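Local coordinates for divalent cation tolerance protein (Thermus thermophilus, PDB 1NZA) that forms a homotrimer of the CutA family that binds metal ions and probably helps the cell tolerate heavy metals, at the interface of chains A and B. Sequence-based numbering; all coordinates share one arbitrary frame. Chains: chain A/B, Divalent cation tolerance protein.

The interface of chains A and B. Residues chain A 4, 85-88; chain B 6, 83-86.
B:Leu85 reaches across from chain B and meets A:Val4, A:Leu85, A:Pro86 and A:Ile87. Of the residues in this patch it loses the most surface to the partner, 53 Å². CB of B:Leu85 lies near the backbone carbonyl of A:Pro86, 4.2 Å from O. CG sits anti to its own carbonyl carbon (chi1 -53°), and from there the two methyls diverge. CD1 of B:Leu85 meets its counterpart tip to tip, 4.0 Å from CD1 of A:Leu85. CD2 of B:Leu85 turns the other way and points toward A:Pro86 O, 3.5 Å away. CD2 of B:Leu85 also packs against A:Val4, 3.9 Å from CG2. The same methyl touches CG1 of A:Ile87. The side chains of A:Val4 and B:Leu85 meet at about a right angle. CG2 of A:Val4 stands anti to its carbonyl carbon and faces B:Leu85, while CG1, anti to the backbone N (chi1 171°), lies on the B:Leu6 side.

Further along, the tip of A:Ile87 reaches the valine of the other chain: CD1 of A:Ile87 comes 4.2 Å from CG1 of B:Val83. The two proline rings cross at a slant, CG of A:Pro86 4.0 Å from CG of B:Pro86. CB of A:Ala88 packs against CD of B:Pro86, also at 4.0 Å. B:Leu6 adds a looser contact to A:Val4.

A backbone hydrogen bond also joins the chains: A:Ala88 N donates to B:Ala84 O at 2.8 Å, with 138° at the hydrogen. Otherwise the patch is held mainly by aliphatic packing.

The contact is part of a subunit interface of the homotrimer. Copies of one segment meet here in different roles, with no exact two-fold between them. Strand 82-86 of chain B faces the end of the same strand in chain A and the residues that follow it. Strand 2-9 of each chain supplies A:Val4 and B:Leu6 beside them.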
ATOM      1  N   VAL A   4       0.996   8.279   4.240  1.00 15.94           N
ATOM      2  CA  VAL A   4       1.654   6.976   4.260  1.00 14.91           C
ATOM      3  C   VAL A   4       2.635   7.100   3.097  1.00 13.69           C
ATOM      4  O   VAL A   4       2.227   7.200   1.934  1.00 15.68           O
ATOM      5  CB  VAL A   4       0.693   5.806   3.972  1.00 13.37           C
ATOM      6  CG1 VAL A   4       1.501   4.514   3.804  1.00 15.07           C
ATOM      7  CG2 VAL A   4      -0.299   5.639   5.121  1.00 15.34           C
ATOM      8  N   LEU A  85       1.148   9.067   0.007  1.00 14.70           N
ATOM      9  CA  LEU A  85      -0.267   8.845  -0.266  1.00 15.36           C
ATOM     10  C   LEU A  85      -1.014   9.525   0.874  1.00 14.85           C
ATOM     11  O   LEU A  85      -0.674   9.348   2.038  1.00 17.09           O
ATOM     12  CB  LEU A  85      -0.586   7.350  -0.272  1.00 16.38           C
ATOM     13  CG  LEU A  85       0.290   6.489  -1.180  1.00 15.83           C
ATOM     14  CD1 LEU A  85      -0.153   5.044  -1.049  1.00 15.64           C
ATOM     15  CD2 LEU A  85       0.172   6.946  -2.626  1.00 17.11           C
ATOM     16  N   PRO A  86      -2.060  10.296   0.559  1.00 16.99           N
ATOM     17  CA  PRO A  86      -2.787  10.972   1.634  1.00 16.67           C
ATOM     18  C   PRO A  86      -3.688  10.079   2.482  1.00 16.30           C
ATOM     19  O   PRO A  86      -4.330   9.171   1.964  1.00 16.98           O
ATOM     20  CB  PRO A  86      -3.583  12.031   0.878  1.00 17.39           C
ATOM     21  CG  PRO A  86      -3.969  11.292  -0.375  1.00 17.32           C
ATOM     22  CD  PRO A  86      -2.685  10.553  -0.752  1.00 16.80           C
ATOM     23  N   ILE A  87      -3.708  10.329   3.788  1.00 14.31           N
ATOM     24  CA  ILE A  87      -4.577   9.586   4.694  1.00 15.02           C
ATOM     25  C   ILE A  87      -5.868  10.399   4.804  1.00 16.87           C
ATOM     26  O   ILE A  87      -5.877  11.504   5.372  1.00 18.71           O
ATOM     27  CB  ILE A  87      -3.940   9.418   6.099  1.00 16.03           C
ATOM     28  CG1 ILE A  87      -2.743   8.462   6.007  1.00 16.85           C
ATOM     29  CG2 ILE A  87      -4.986   8.894   7.095  1.00 14.43           C
ATOM     30  CD1 ILE A  87      -1.969   8.272   7.300  1.00 14.93           C
ATOM     31  N   ALA A  88      -6.948   9.859   4.245  1.00 17.84           N
ATOM     32  CA  ALA A  88      -8.253  10.518   4.266  1.00 18.23           C
ATOM     33  C   ALA A  88      -8.881  10.509   5.654  1.00 21.55           C
ATOM     34  O   ALA A  88      -9.523  11.481   6.065  1.00 22.33           O
ATOM     35  CB  ALA A  88      -9.191   9.840   3.279  1.00 17.86           C
TER
ATOM     36  N   LEU B   6      -5.621   0.477   5.728  1.00 15.44           N
ATOM     37  CA  LEU B   6      -4.469  -0.290   6.190  1.00 14.53           C
ATOM     38  C   LEU B   6      -4.617  -0.557   7.682  1.00 15.64           C
ATOM     39  O   LEU B   6      -4.986   0.338   8.447  1.00 15.57           O
ATOM     40  CB  LEU B   6      -3.166   0.482   5.960  1.00 14.77           C
ATOM     41  CG  LEU B   6      -2.867   1.009   4.553  1.00 18.65           C
ATOM     42  CD1 LEU B   6      -1.444   1.557   4.502  1.00 17.24           C
ATOM     43  CD2 LEU B   6      -3.038  -0.089   3.548  1.00 18.83           C
ATOM     44  N   VAL B  83      -5.805   3.232   9.114  1.00 19.73           N
ATOM     45  CA  VAL B  83      -5.716   4.425   8.279  1.00 19.13           C
ATOM     46  C   VAL B  83      -6.328   4.165   6.912  1.00 19.12           C
ATOM     47  O   VAL B  83      -6.064   3.137   6.291  1.00 18.78           O
ATOM     48  CB  VAL B  83      -4.248   4.883   8.099  1.00 19.50           C
ATOM     49  CG1 VAL B  83      -3.600   5.120   9.467  1.00 21.55           C
ATOM     50  CG2 VAL B  83      -3.468   3.853   7.299  1.00 22.03           C
ATOM     51  N   ALA B  84      -7.152   5.100   6.448  1.00 17.02           N
ATOM     52  CA  ALA B  84      -7.811   4.959   5.156  1.00 16.39           C
ATOM     53  C   ALA B  84      -7.167   5.829   4.083  1.00 17.24           C
ATOM     54  O   ALA B  84      -6.915   7.014   4.301  1.00 18.10           O
ATOM     55  CB  ALA B  84      -9.291   5.320   5.286  1.00 16.11           C
ATOM     56  N   LEU B  85      -6.902   5.228   2.926  1.00 14.70           N
ATOM     57  CA  LEU B  85      -6.319   5.936   1.793  1.00 15.36           C
ATOM     58  C   LEU B  85      -7.437   6.051   0.765  1.00 14.85           C
ATOM     59  O   LEU B  85      -8.123   5.079   0.473  1.00 17.09           O
ATOM     60  CB  LEU B  85      -5.156   5.139   1.201  1.00 16.38           C
ATOM     61  CG  LEU B  85      -4.077   4.707   2.193  1.00 15.83           C
ATOM     62  CD1 LEU B  85      -3.019   3.922   1.442  1.00 15.64           C
ATOM     63  CD2 LEU B  85      -3.453   5.920   2.866  1.00 17.11           C
ATOM     64  N   PRO B  86      -7.623   7.240   0.181  1.00 16.99           N
ATOM     65  CA  PRO B  86      -8.699   7.383  -0.801  1.00 16.67           C
ATOM     66  C   PRO B  86      -8.438   6.744  -2.161  1.00 16.30           C
ATOM     67  O   PRO B  86      -7.320   6.785  -2.665  1.00 16.98           O
ATOM     68  CB  PRO B  86      -8.853   8.897  -0.902  1.00 17.39           C
ATOM     69  CG  PRO B  86      -7.425   9.361  -0.805  1.00 17.32           C
ATOM     70  CD  PRO B  86      -6.852   8.490   0.314  1.00 16.80           C
TER